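Local coordinates for ribonucleoside-diphosphate reductase subunit beta (Clostridium botulinum, PDB 6ZJK), which probably generates and stores, as the di-iron small subunit of a ribonucleotide reductase, the radical used to reduce ribonucleoside diphosphates to deoxyribonucleotides, at residues 37-43 with 120-126; 116-120 with 184-188. One frame throughout, in Å; residues are numbered along the deposited sequence.

In the fold
Both contacts lie around the link between helix 90-118 and helix 124-151, and their segments alternate along the chain. Contact 1 sets a loop that precedes the first helix against the start of helix 124-151; contact 2 sets the end of helix 90-118 against the end of helix 168-186. Y120 is common to both, and the contact centres are about 14 Å apart, contact 1 about 23 Å and contact 2 about 18 Å from the centre of the chain. Neither contains an iron ligand, yet the two linked helices carry D107, E137 and H140, while E204, E238 and H241 come from helices 190-220 and 225-255. Contact 2 also meets the second subunit.

Contact 1 of 2, residues 37-43 with 120-126; sequences TESMING and YITAAEV
The carboxylate of E125 receives the hydroxyl of T37 on the syn lone pair of OE1, with 2.7 Å between T37 OG1 and E125 OE1, while OE2 accepts the backbone N-H groups of K55 and Y56. Bonds at both oxygens should fix the rotation of this buried group. Glutamate suits the first turn of a helix, where its charge would probably interact favourably with the helix dipole; a water joins T37 OG1 to A124 N, the first amide after the N-cap residue A123. T37 CG2 rests 3.5 Å from A123 CB.

A chi1 of 56° puts T122 OG1 between its own backbone N and carbonyl carbon, facing the loop, where it donates to S39 O (2.9 Å) and accepts from G43 N (3.0 Å). A threonine hydroxyl can do both at once; a CB on G43 would press on it and run into S39 OG, hence glycine. T122 N completes the grip with a 2.8 Å bond to M40 O. S39 OG turns inward to I41 O.

The flexible chain of M40 crosses V126 at about a right angle, SD 3.9 Å from V126 CG2, and lies alongside I121. M40 also packs on E251 and L252 of helix 225-255, whose E255 accepts the backbone N-H of M40 through OE1. An N-terminal loop thus covers the start of helix 124-151, an iron-ligand helix of the mainly helical small-subunit fold.

Contact 2 of 2, residues 116-120 with 184-188; sequences NISRY and FNKEP
N185 OD1 faces two nitrogens: N116 ND2, at 2.9 Å across the contact, and NZ of K25 of the second subunit, which donates a hydrogen bond to it. The two asparagine amides are steeply turned, their planes 73° apart. N185 reaches this place with CG anti to the backbone N (chi1 -174°), which carries its amide from the helix flank toward N116, and its ND2 makes a weak hydrogen bond to K26 O of the second subunit. Asparagine suits a site that needs an acceptor and a donor on one short side chain.

One residue before N185, F184 directs its edge at a face of Y120 in an offset edge-to-face stack, with centroids 5.1 Å apart and planes at 62°. F184 CZ does the touching, 3.5 Å from Y120 CE1, over the rim of the tyrosine ring instead of its centre.

These residues mark the ends of two helices in the mostly helical small-subunit fold, helix 90-118 and helix 168-186. Y120 N bonds to I117 O just past the end of helix 90-118, and E187 N bonds weakly to F184 O where helix 168-186 ends. Before helix 190-220 begins, P188 offers an apolar, rigid ring to the phenol: its CB lies 3.6 Å from Y120 OH.

N116 O is buried by the contact and has no hydrogen-bonding partner in the model. It lies at the edges of both rings, near their planes, with N116 O 3.2 Å from Y120 CD1 and 3.8 Å from F184 CE2; the slightly positive C-H rims that face it are tolerable neighbours for a carbonyl oxygen. F193, from helix 190-220, meets the F184 ring as well.

Contact 1 of 2, residues 37-43 with 120-126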
loop_
_atom_site.group_PDB
_atom_site.type_symbol
_atom_site.label_atom_id
_atom_site.label_comp_id
_atom_site.label_asym_id
_atom_site.label_seq_id
_atom_site.Cartn_x
_atom_site.Cartn_y
_atom_site.Cartn_z
ATOM N N THR A 37 1.079 20.263 -7.282
ATOM C CA THR A 37 0.944 19.268 -8.341
ATOM C C THR A 37 0.731 19.976 -9.670
ATOM O O THR A 37 -0.078 20.907 -9.761
ATOM C CB THR A 37 -0.196 18.292 -8.025
ATOM O OG1 THR A 37 0.228 17.408 -6.975
ATOM C CG2 THR A 37 -0.590 17.446 -9.252
ATOM N N GLU A 38 1.510 19.577 -10.676
ATOM C CA GLU A 38 1.457 20.175 -12.009
ATOM C C GLU A 38 0.576 19.385 -12.970
ATOM O O GLU A 38 -0.260 19.971 -13.660
ATOM C CB GLU A 38 2.872 20.292 -12.602
ATOM C CG GLU A 38 2.848 20.717 -14.066
ATOM C CD GLU A 38 4.227 20.899 -14.697
ATOM O OE1 GLU A 38 5.196 20.212 -14.278
ATOM O OE2 GLU A 38 4.316 21.710 -15.650
ATOM N N SER A 39 0.733 18.058 -13.028
ATOM C CA SER A 39 -0.073 17.235 -13.926
ATOM C C SER A 39 -0.061 15.790 -13.436
ATOM O O SER A 39 0.702 15.424 -12.538
ATOM C CB SER A 39 0.431 17.317 -15.369
ATOM O OG SER A 39 1.791 16.925 -15.425
ATOM N N MET A 40 -0.886 14.957 -14.065
ATOM C CA MET A 40 -1.044 13.537 -13.743
ATOM C C MET A 40 0.170 12.717 -14.077
ATOM O O MET A 40 0.581 11.911 -13.342
ATOM C CB MET A 40 -2.287 12.937 -14.390
ATOM C CG MET A 40 -2.751 11.610 -13.827
ATOM S SD MET A 40 -3.401 11.615 -12.202
ATOM C CE MET A 40 -4.907 12.469 -12.408
ATOM N N ILE A 41 0.695 12.932 -15.240
ATOM C CA ILE A 41 1.904 12.315 -15.663
ATOM C C ILE A 41 2.811 13.401 -16.215
ATOM O O ILE A 41 2.373 14.461 -16.530
ATOM C CB ILE A 41 1.697 11.193 -16.685
ATOM C CG1 ILE A 41 0.943 11.676 -17.890
ATOM C CG2 ILE A 41 0.975 10.032 -16.054
ATOM C CD1 ILE A 41 1.141 10.814 -19.090
ATOM N N ASN A 42 4.078 13.100 -16.332
ATOM C CA ASN A 42 5.097 13.993 -16.822
ATOM C C ASN A 42 5.235 15.330 -16.064
ATOM O O ASN A 42 5.779 16.216 -16.566
ATOM C CB ASN A 42 4.984 14.243 -18.336
ATOM C CG ASN A 42 5.170 13.003 -19.191
ATOM O OD1 ASN A 42 6.096 12.270 -19.046
ATOM N ND2 ASN A 42 4.288 12.821 -20.111
ATOM N N GLY A 43 4.794 15.437 -14.840
ATOM C CA GLY A 43 4.893 16.687 -14.117
ATOM C C GLY A 43 6.184 16.804 -13.310
ATOM O O GLY A 43 6.811 15.801 -12.963
ATOM N N TYR A 120 4.497 5.974 -12.069
ATOM C CA TYR A 120 4.575 6.832 -13.227
ATOM C C TYR A 120 3.653 8.009 -13.015
ATOM O O TYR A 120 3.665 8.903 -13.742
ATOM C CB TYR A 120 4.210 6.112 -14.495
ATOM C CG TYR A 120 5.247 5.152 -14.929
ATOM C CD1 TYR A 120 5.209 3.845 -14.545
ATOM C CD2 TYR A 120 6.267 5.542 -15.697
ATOM C CE1 TYR A 120 6.161 2.963 -14.935
ATOM C CE2 TYR A 120 7.220 4.660 -16.075
ATOM C CZ TYR A 120 7.141 3.375 -15.684
ATOM O OH TYR A 120 8.086 2.510 -16.071
ATOM N N ILE A 121 2.856 7.976 -11.984
ATOM C CA ILE A 121 1.955 9.037 -11.678
ATOM C C ILE A 121 2.658 10.210 -10.950
ATOM O O ILE A 121 3.196 10.034 -9.916
ATOM C CB ILE A 121 0.832 8.526 -10.803
ATOM C CG1 ILE A 121 -0.029 7.540 -11.575
ATOM C CG2 ILE A 121 0.012 9.662 -10.302
ATOM C CD1 ILE A 121 -0.917 8.117 -12.630
ATOM N N THR A 122 2.594 11.409 -11.509
ATOM C CA THR A 122 3.258 12.563 -10.930
ATOM C C THR A 122 2.486 13.477 -10.042
ATOM O O THR A 122 2.917 14.514 -9.768
ATOM C CB THR A 122 3.992 13.398 -11.960
ATOM O OG1 THR A 122 3.102 13.786 -12.976
ATOM C CG2 THR A 122 5.038 12.626 -12.573
ATOM N N ALA A 123 1.327 13.065 -9.611
ATOM C CA ALA A 123 0.506 13.771 -8.631
ATOM C C ALA A 123 0.503 12.961 -7.340
ATOM O O ALA A 123 -0.157 11.918 -7.274
ATOM C CB ALA A 123 -0.923 13.940 -9.142
ATOM N N ALA A 124 1.200 13.454 -6.308
ATOM C CA ALA A 124 1.353 12.679 -5.078
ATOM C C ALA A 124 0.012 12.370 -4.427
ATOM O O ALA A 124 -0.147 11.311 -3.811
ATOM C CB ALA A 124 2.246 13.423 -4.082
ATOM N N GLU A 125 -0.961 13.267 -4.549
ATOM C CA GLU A 125 -2.243 13.004 -3.911
ATOM C C GLU A 125 -2.970 11.841 -4.586
ATOM O O GLU A 125 -3.737 11.131 -3.924
ATOM C CB GLU A 125 -3.121 14.267 -3.911
ATOM C CG GLU A 125 -3.583 14.757 -5.304
ATOM C CD GLU A 125 -2.658 15.805 -5.919
ATOM O OE1 GLU A 125 -1.424 15.709 -5.734
ATOM O OE2 GLU A 125 -3.166 16.729 -6.602
ATOM N N VAL A 126 -2.707 11.590 -5.877
ATOM C CA VAL A 126 -3.252 10.418 -6.556
ATOM C C VAL A 126 -2.471 9.152 -6.191
ATOM O O VAL A 126 -3.054 8.066 -6.080
ATOM C CB VAL A 126 -3.293 10.638 -8.084
ATOM C CG1 VAL A 126 -3.813 9.343 -8.829
ATOM C CG2 VAL A 126 -4.178 11.838 -8.428
HETATM O O HOH W 1 2.568 15.983 -6.372
HETATM O O HOH W 2 3.051 17.095 -11.177
HETATM O O HOH W 3 5.306 10.263 -15.889
#

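Contact 2 of 2, residues 116-120 with 184-188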
loop_
_atom_site.group_PDB
_atom_site.type_symbol
_atom_site.label_atom_id
_atom_site.label_comp_id
_atom_site.label_asym_id
_atom_site.label_seq_id
_atom_site.Cartn_x
_atom_site.Cartn_y
_atom_site.Cartn_z
ATOM N N ASN A 116 3.023 -0.432 -10.115
ATOM C CA ASN A 116 3.722 -0.178 -11.336
ATOM C C ASN A 116 3.077 0.951 -12.080
ATOM O O ASN A 116 3.689 1.618 -12.869
ATOM C CB ASN A 116 3.702 -1.420 -12.185
ATOM C CG ASN A 116 4.850 -2.310 -11.896
ATOM O OD1 ASN A 116 5.152 -2.596 -10.758
ATOM N ND2 ASN A 116 5.498 -2.760 -12.939
ATOM N N ILE A 117 1.827 1.153 -11.813
ATOM C CA ILE A 117 1.155 2.198 -12.430
ATOM C C ILE A 117 1.500 3.406 -11.623
ATOM O O ILE A 117 1.903 4.387 -12.152
ATOM C CB ILE A 117 -0.319 1.922 -12.417
ATOM C CG1 ILE A 117 -0.651 1.062 -13.605
ATOM C CG2 ILE A 117 -1.103 3.195 -12.468
ATOM C CD1 ILE A 117 -2.036 0.534 -13.572
ATOM N N SER A 118 1.334 3.293 -10.328
ATOM C CA SER A 118 1.604 4.369 -9.415
ATOM C C SER A 118 2.944 5.042 -9.496
ATOM O O SER A 118 3.047 6.179 -9.284
ATOM C CB SER A 118 1.396 3.879 -8.026
ATOM O OG SER A 118 1.450 4.914 -7.141
ATOM N N ARG A 119 3.972 4.364 -9.928
ATOM C CA ARG A 119 5.255 4.931 -10.048
ATOM C C ARG A 119 5.512 5.818 -11.252
ATOM O O ARG A 119 6.565 6.340 -11.393
ATOM C CB ARG A 119 6.279 3.818 -9.865
ATOM C CG ARG A 119 6.882 3.163 -11.069
ATOM C CD ARG A 119 7.935 2.119 -10.663
ATOM N NE ARG A 119 7.943 1.026 -11.632
ATOM C CZ ARG A 119 8.991 0.303 -12.012
ATOM N NH1 ARG A 119 10.199 0.516 -11.543
ATOM N NH2 ARG A 119 8.822 -0.646 -12.903
ATOM N N TYR A 120 4.497 5.974 -12.069
ATOM C CA TYR A 120 4.575 6.832 -13.227
ATOM C C TYR A 120 3.653 8.009 -13.015
ATOM O O TYR A 120 3.665 8.903 -13.742
ATOM C CB TYR A 120 4.210 6.112 -14.495
ATOM C CG TYR A 120 5.247 5.152 -14.929
ATOM C CD1 TYR A 120 5.209 3.845 -14.545
ATOM C CD2 TYR A 120 6.267 5.542 -15.697
ATOM C CE1 TYR A 120 6.161 2.963 -14.935
ATOM C CE2 TYR A 120 7.220 4.660 -16.075
ATOM C CZ TYR A 120 7.141 3.375 -15.684
ATOM O OH TYR A 120 8.086 2.510 -16.071
ATOM N N PHE A 184 2.915 -3.558 -20.296
ATOM C CA PHE A 184 3.425 -2.288 -19.857
ATOM C C PHE A 184 4.590 -2.506 -18.964
ATOM O O PHE A 184 5.550 -1.786 -19.033
ATOM C CB PHE A 184 2.366 -1.513 -19.110
ATOM C CG PHE A 184 2.872 -0.254 -18.485
ATOM C CD1 PHE A 184 3.370 0.755 -19.256
ATOM C CD2 PHE A 184 2.833 -0.080 -17.133
ATOM C CE1 PHE A 184 3.828 1.911 -18.697
ATOM C CE2 PHE A 184 3.289 1.080 -16.568
ATOM C CZ PHE A 184 3.786 2.075 -17.350
ATOM N N ASN A 185 4.492 -3.516 -18.120
ATOM C CA ASN A 185 5.554 -3.830 -17.190
ATOM C C ASN A 185 6.899 -3.987 -17.849
ATOM O O ASN A 185 7.908 -3.630 -17.296
ATOM C CB ASN A 185 5.237 -5.086 -16.414
ATOM C CG ASN A 185 6.251 -5.360 -15.337
ATOM O OD1 ASN A 185 6.908 -4.464 -14.869
ATOM N ND2 ASN A 185 6.402 -6.610 -14.967
ATOM N N LYS A 186 6.896 -4.541 -19.035
ATOM C CA LYS A 186 8.172 -4.702 -19.711
ATOM C C LYS A 186 8.399 -3.648 -20.786
ATOM O O LYS A 186 9.548 -3.398 -21.158
ATOM C CB LYS A 186 8.262 -6.106 -20.306
ATOM C CG LYS A 186 8.290 -7.192 -19.224
ATOM C CD LYS A 186 8.680 -8.554 -19.789
ATOM C CE LYS A 186 9.628 -8.421 -20.973
ATOM N NZ LYS A 186 10.652 -9.485 -20.994
ATOM N N GLU A 187 7.377 -2.897 -21.195
ATOM C CA GLU A 187 7.580 -1.868 -22.212
ATOM C C GLU A 187 6.803 -0.613 -21.825
ATOM O O GLU A 187 5.683 -0.393 -22.297
ATOM C CB GLU A 187 7.130 -2.376 -23.584
ATOM C CG GLU A 187 7.528 -1.510 -24.784
ATOM C CD GLU A 187 6.447 -1.510 -25.861
ATOM O OE1 GLU A 187 6.194 -0.427 -26.445
ATOM O OE2 GLU A 187 5.862 -2.588 -26.128
ATOM N N PRO A 188 7.467 0.229 -21.069
ATOM C CA PRO A 188 6.849 1.447 -20.584
ATOM C C PRO A 188 6.631 2.517 -21.629
ATOM O O PRO A 188 7.457 3.352 -21.771
ATOM C CB PRO A 188 7.853 1.949 -19.575
ATOM C CG PRO A 188 8.739 0.849 -19.306
ATOM C CD PRO A 188 8.825 0.101 -20.573
#